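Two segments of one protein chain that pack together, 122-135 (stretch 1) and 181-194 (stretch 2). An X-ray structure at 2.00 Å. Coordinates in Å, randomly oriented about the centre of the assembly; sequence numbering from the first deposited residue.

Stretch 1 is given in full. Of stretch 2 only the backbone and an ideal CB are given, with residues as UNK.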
# COMPACT_ATOMS: atom_id res chain seq x y z
N TYR A 122 0.42 4.83 9.13
CA TYR A 122 1.05 5.71 10.11
C TYR A 122 -0.02 6.51 10.87
O TYR A 122 0.02 6.59 12.09
CB TYR A 122 2.02 6.65 9.41
CG TYR A 122 2.78 7.58 10.32
CD1 TYR A 122 3.73 7.08 11.21
CD2 TYR A 122 2.57 8.95 10.28
CE1 TYR A 122 4.44 7.92 12.05
CE2 TYR A 122 3.26 9.81 11.14
CZ TYR A 122 4.20 9.28 12.01
OH TYR A 122 4.93 10.08 12.86
N LEU A 123 -0.95 7.09 10.12
CA LEU A 123 -1.91 8.06 10.65
C LEU A 123 -2.90 7.44 11.64
O LEU A 123 -3.56 8.15 12.41
CB LEU A 123 -2.71 8.74 9.52
CG LEU A 123 -2.01 9.83 8.68
CD1 LEU A 123 -2.96 10.49 7.68
CD2 LEU A 123 -1.39 10.86 9.58
N THR A 124 -3.01 6.12 11.60
CA THR A 124 -4.03 5.44 12.38
C THR A 124 -3.71 5.51 13.90
O THR A 124 -4.60 5.33 14.70
CB THR A 124 -4.20 3.97 11.87
OG1 THR A 124 -5.43 3.41 12.37
CG2 THR A 124 -3.03 3.08 12.24
N ASP A 125 -2.47 5.83 14.27
CA ASP A 125 -2.09 5.95 15.68
C ASP A 125 -2.22 7.39 16.20
O ASP A 125 -1.63 7.74 17.23
CB ASP A 125 -0.66 5.46 15.88
CG ASP A 125 -0.52 3.99 15.56
OD1 ASP A 125 -1.49 3.24 15.81
OD2 ASP A 125 0.55 3.59 15.05
N PHE A 126 -2.97 8.21 15.48
CA PHE A 126 -3.24 9.59 15.86
C PHE A 126 -4.74 9.80 15.94
O PHE A 126 -5.45 9.57 14.95
CB PHE A 126 -2.62 10.57 14.86
CG PHE A 126 -1.13 10.49 14.78
CD1 PHE A 126 -0.50 9.57 13.94
CD2 PHE A 126 -0.34 11.34 15.53
CE1 PHE A 126 0.87 9.52 13.87
CE2 PHE A 126 1.03 11.29 15.46
CZ PHE A 126 1.64 10.37 14.62
N GLU A 127 -5.23 10.22 17.10
CA GLU A 127 -6.67 10.39 17.29
C GLU A 127 -7.14 11.76 16.80
O GLU A 127 -8.30 11.89 16.42
CB GLU A 127 -7.06 10.18 18.76
CG GLU A 127 -6.87 8.74 19.25
CD GLU A 127 -7.59 7.71 18.40
OE1 GLU A 127 -8.85 7.71 18.37
OE2 GLU A 127 -6.91 6.90 17.74
N ARG A 128 -6.24 12.75 16.79
CA ARG A 128 -6.60 14.09 16.30
C ARG A 128 -5.75 14.48 15.08
O ARG A 128 -4.56 14.77 15.20
CB ARG A 128 -6.42 15.16 17.40
CG ARG A 128 -7.10 14.85 18.74
CD ARG A 128 -7.72 16.11 19.34
NE ARG A 128 -9.06 16.31 18.81
CZ ARG A 128 -9.75 17.44 18.89
NH1 ARG A 128 -9.23 18.51 19.47
NH2 ARG A 128 -10.97 17.49 18.36
N ILE A 129 -6.40 14.57 13.91
CA ILE A 129 -5.71 14.82 12.63
C ILE A 129 -6.16 16.10 11.92
O ILE A 129 -7.30 16.20 11.50
CB ILE A 129 -5.93 13.65 11.63
CG1 ILE A 129 -5.26 12.37 12.11
CG2 ILE A 129 -5.40 14.02 10.22
CD1 ILE A 129 -5.75 11.09 11.37
N ALA A 130 -5.23 17.04 11.72
CA ALA A 130 -5.54 18.21 10.90
C ALA A 130 -4.90 18.09 9.51
O ALA A 130 -3.80 17.54 9.36
CB ALA A 130 -5.08 19.49 11.59
N VAL A 131 -5.62 18.57 8.49
CA VAL A 131 -5.11 18.67 7.13
C VAL A 131 -5.12 20.12 6.66
O VAL A 131 -6.13 20.80 6.74
CB VAL A 131 -5.94 17.83 6.14
CG1 VAL A 131 -5.20 17.66 4.75
CG2 VAL A 131 -6.25 16.50 6.74
N LEU A 132 -3.96 20.58 6.19
CA LEU A 132 -3.85 21.80 5.40
C LEU A 132 -3.40 21.45 3.97
O LEU A 132 -2.27 20.95 3.79
CB LEU A 132 -2.87 22.76 6.06
CG LEU A 132 -2.68 24.16 5.44
CD1 LEU A 132 -4.01 24.88 5.19
CD2 LEU A 132 -1.81 24.99 6.37
N ALA A 133 -4.26 21.68 2.97
CA ALA A 133 -4.00 21.23 1.60
C ALA A 133 -4.09 22.34 0.56
O ALA A 133 -4.95 23.23 0.62
CB ALA A 133 -4.96 20.12 1.22
N MSE A 134 -3.21 22.27 -0.43
CA MSE A 134 -3.23 23.18 -1.56
C MSE A 134 -4.60 23.18 -2.17
O MSE A 134 -5.22 22.12 -2.31
CB MSE A 134 -2.16 22.76 -2.62
CG MSE A 134 -2.32 21.36 -3.16
SE MSE A 134 -0.88 20.89 -4.53
CE MSE A 134 0.69 20.90 -3.37
N ASP A 135 -5.10 24.37 -2.51
CA ASP A 135 -6.44 24.48 -3.09
C ASP A 135 -6.50 24.15 -4.59
O ASP A 135 -6.62 25.03 -5.44
CB ASP A 135 -7.00 25.90 -2.84
CG ASP A 135 -8.46 26.04 -3.27
OD1 ASP A 135 -9.26 25.09 -3.06
OD2 ASP A 135 -8.82 27.09 -3.84
N UNK A 181 -1.64 15.20 14.68
CA UNK A 181 -0.83 15.20 13.47
C UNK A 181 -1.39 16.22 12.50
O UNK A 181 -2.61 16.31 12.30
CB UNK A 181 -0.79 13.81 12.83
N UNK A 182 -0.49 17.01 11.91
CA UNK A 182 -0.86 17.95 10.85
C UNK A 182 -0.36 17.45 9.50
O UNK A 182 0.83 17.49 9.23
CB UNK A 182 -0.30 19.34 11.14
N UNK A 183 -1.30 17.03 8.65
CA UNK A 183 -1.02 16.59 7.30
C UNK A 183 -1.01 17.73 6.29
O UNK A 183 -2.04 18.37 6.03
CB UNK A 183 -2.05 15.54 6.88
N UNK A 184 0.14 17.95 5.68
CA UNK A 184 0.30 18.97 4.66
C UNK A 184 0.26 18.42 3.24
O UNK A 184 1.19 17.72 2.83
CB UNK A 184 1.62 19.71 4.88
N UNK A 185 -0.78 18.73 2.47
CA UNK A 185 -0.77 18.35 1.06
C UNK A 185 -0.09 19.50 0.30
O UNK A 185 -0.71 20.42 -0.21
CB UNK A 185 -2.18 18.08 0.54
N UNK A 186 1.23 19.41 0.29
CA UNK A 186 2.13 20.48 -0.08
C UNK A 186 3.36 19.94 -0.80
O UNK A 186 3.86 18.84 -0.53
CB UNK A 186 2.55 21.27 1.16
N UNK A 187 3.89 20.76 -1.69
CA UNK A 187 5.24 20.55 -2.19
C UNK A 187 6.19 21.42 -1.35
O UNK A 187 6.08 21.44 -0.12
CB UNK A 187 5.34 20.89 -3.68
N UNK A 188 7.11 22.13 -1.99
CA UNK A 188 8.18 22.81 -1.25
C UNK A 188 7.70 23.90 -0.28
O UNK A 188 8.41 24.23 0.67
CB UNK A 188 9.16 23.43 -2.25
N UNK A 189 6.50 24.45 -0.52
CA UNK A 189 5.96 25.55 0.28
C UNK A 189 5.71 25.09 1.73
O UNK A 189 5.46 25.90 2.63
CB UNK A 189 4.67 26.08 -0.34
N UNK A 190 5.77 23.78 1.94
CA UNK A 190 5.66 23.20 3.26
C UNK A 190 6.72 23.71 4.23
O UNK A 190 6.48 23.67 5.41
CB UNK A 190 5.75 21.68 3.16
N UNK A 191 7.87 24.18 3.75
CA UNK A 191 8.88 24.71 4.67
C UNK A 191 8.40 26.02 5.34
O UNK A 191 8.74 26.30 6.48
CB UNK A 191 10.19 24.95 3.92
N UNK A 192 7.60 26.80 4.62
CA UNK A 192 7.00 28.01 5.17
C UNK A 192 5.81 27.69 6.07
O UNK A 192 5.66 28.26 7.17
CB UNK A 192 6.56 28.94 4.04
N UNK A 193 4.97 26.77 5.61
CA UNK A 193 3.85 26.31 6.41
C UNK A 193 4.38 25.80 7.76
O UNK A 193 3.89 26.21 8.80
CB UNK A 193 3.07 25.22 5.68
N UNK A 194 5.39 24.94 7.72
CA UNK A 194 6.02 24.40 8.93
C UNK A 194 6.50 25.49 9.90
O UNK A 194 6.28 25.40 11.10
CB UNK A 194 7.20 23.51 8.54

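Residues 181–185 run as a strand parallel to strand 129–134, so side chains alternate between two faces, one carrying Ile129, Val131 and Ala133, the other Ala130 and Leu132. The backbone bonding continues whatever the side chains: the N of 181 donates to Arg128 O (3.0 Å), and the N of 183 donates to Ala130 O (2.6 Å).

At position 181 the CB points to the Ile129 face and already lies 3.7 Å from Phe126 CD2, with Leu123 CD2 also near. Little space remains in that direction, which favours a small apolar residue. It is Ala181, whose CB sits over one face of the Phe126 ring, 4.0 Å from its centroid, in a CH-pi contact.

Position 182 turns to the face of Ala130, where that small methyl leaves room beside the strand; leucine, isoleucine, methionine or valine would suit. Leu182 (t, p) brings CD1 to 3.8 Å from Ala130 CB.

The CB at 183 returns to the other face, with Val131 CG2 4.3 Å away and Ile129 CG2 somewhat farther on the same side, and with extended backbone angles (-87/117) that suit a beta-branched residue. Valine or isoleucine would fit these apolar surroundings. Val183 places CG2 3.9 Å from Leu123 CD2 and CG1 4.0 Å from Val131 CG1.

Position 184 shares its face with Leu132, and an aliphatic chain of moderate length could reach that leucine. Leu184 does so, its CD2 3.9 Å from Leu132 CB.

At 185 the ideal CB is 3.5 Å from Ala133 CB, and the alanine leaves space beyond it; valine, isoleucine or leucine are all plausible. Ile185 packs its CB 3.6 Å from Ala133 CB and its CG1 4.1 Å from Val131 CG1, while its backbone O accepts from Met134 N (3.1 Å).

Past the strand, the CBs of 186 and 187 point sideways, with the methyl of Met134, a selenomethionine, nearby. Small residues of either polarity are reasonable. Ser186 CA and Ala187 N each lie 3.6 Å from Met134 CE.

Position 188, out of reach of stretch 1, lies within the turn from 187 to 190; its angles (-63/-23) suit many residues, and it is Gly188.

The CB of 189 points toward stretch 1 from a distance, so only a long chain, polar or apolar, could make contact. Glu189 brings OE2 to 3.6 Å from Met134 CE and, through OE2, accepts a weak hydrogen bond from Ala187 N (3.3 Å).

Stretch 1 sets no constraint at 190, 191, 192 and 194, occupied by Ala190, Ala191, Thr192 and Ala194. Position 193 points toward Leu132 CD2, inviting an aliphatic residue; Ile193 CG2 meets Leu132 CD2 at 3.8 Å.

Stretch 2, residues 181-194: ALVLISAGEAATIA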
# COMPACT_ATOMS: atom_id res chain seq x y z
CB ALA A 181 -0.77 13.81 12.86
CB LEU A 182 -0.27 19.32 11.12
CG LEU A 182 -0.52 20.43 10.08
CD1 LEU A 182 -1.99 20.57 9.73
CD2 LEU A 182 0.06 21.77 10.55
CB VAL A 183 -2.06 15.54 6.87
CG1 VAL A 183 -2.02 15.31 5.31
CG2 VAL A 183 -1.80 14.27 7.63
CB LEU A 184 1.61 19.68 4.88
CG LEU A 184 1.74 20.18 6.32
CD1 LEU A 184 3.09 20.76 6.47
CD2 LEU A 184 0.64 21.23 6.69
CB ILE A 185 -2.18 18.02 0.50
CG1 ILE A 185 -2.94 17.05 1.42
CG2 ILE A 185 -2.06 17.40 -0.88
CD1 ILE A 185 -2.15 15.78 1.84
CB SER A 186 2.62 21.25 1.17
OG SER A 186 1.58 21.56 2.07
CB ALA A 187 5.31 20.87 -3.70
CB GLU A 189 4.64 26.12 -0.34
CG GLU A 189 3.41 25.20 -0.26
CD GLU A 189 3.33 24.21 -1.43
OE1 GLU A 189 4.33 24.09 -2.14
OE2 GLU A 189 2.26 23.59 -1.64
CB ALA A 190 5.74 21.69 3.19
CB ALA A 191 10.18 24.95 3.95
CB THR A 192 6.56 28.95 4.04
OG1 THR A 192 7.73 29.42 3.36
CG2 THR A 192 5.75 30.16 4.57
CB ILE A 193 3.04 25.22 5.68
CG1 ILE A 193 2.39 25.81 4.43
CG2 ILE A 193 1.93 24.69 6.56
CD1 ILE A 193 1.77 24.74 3.46
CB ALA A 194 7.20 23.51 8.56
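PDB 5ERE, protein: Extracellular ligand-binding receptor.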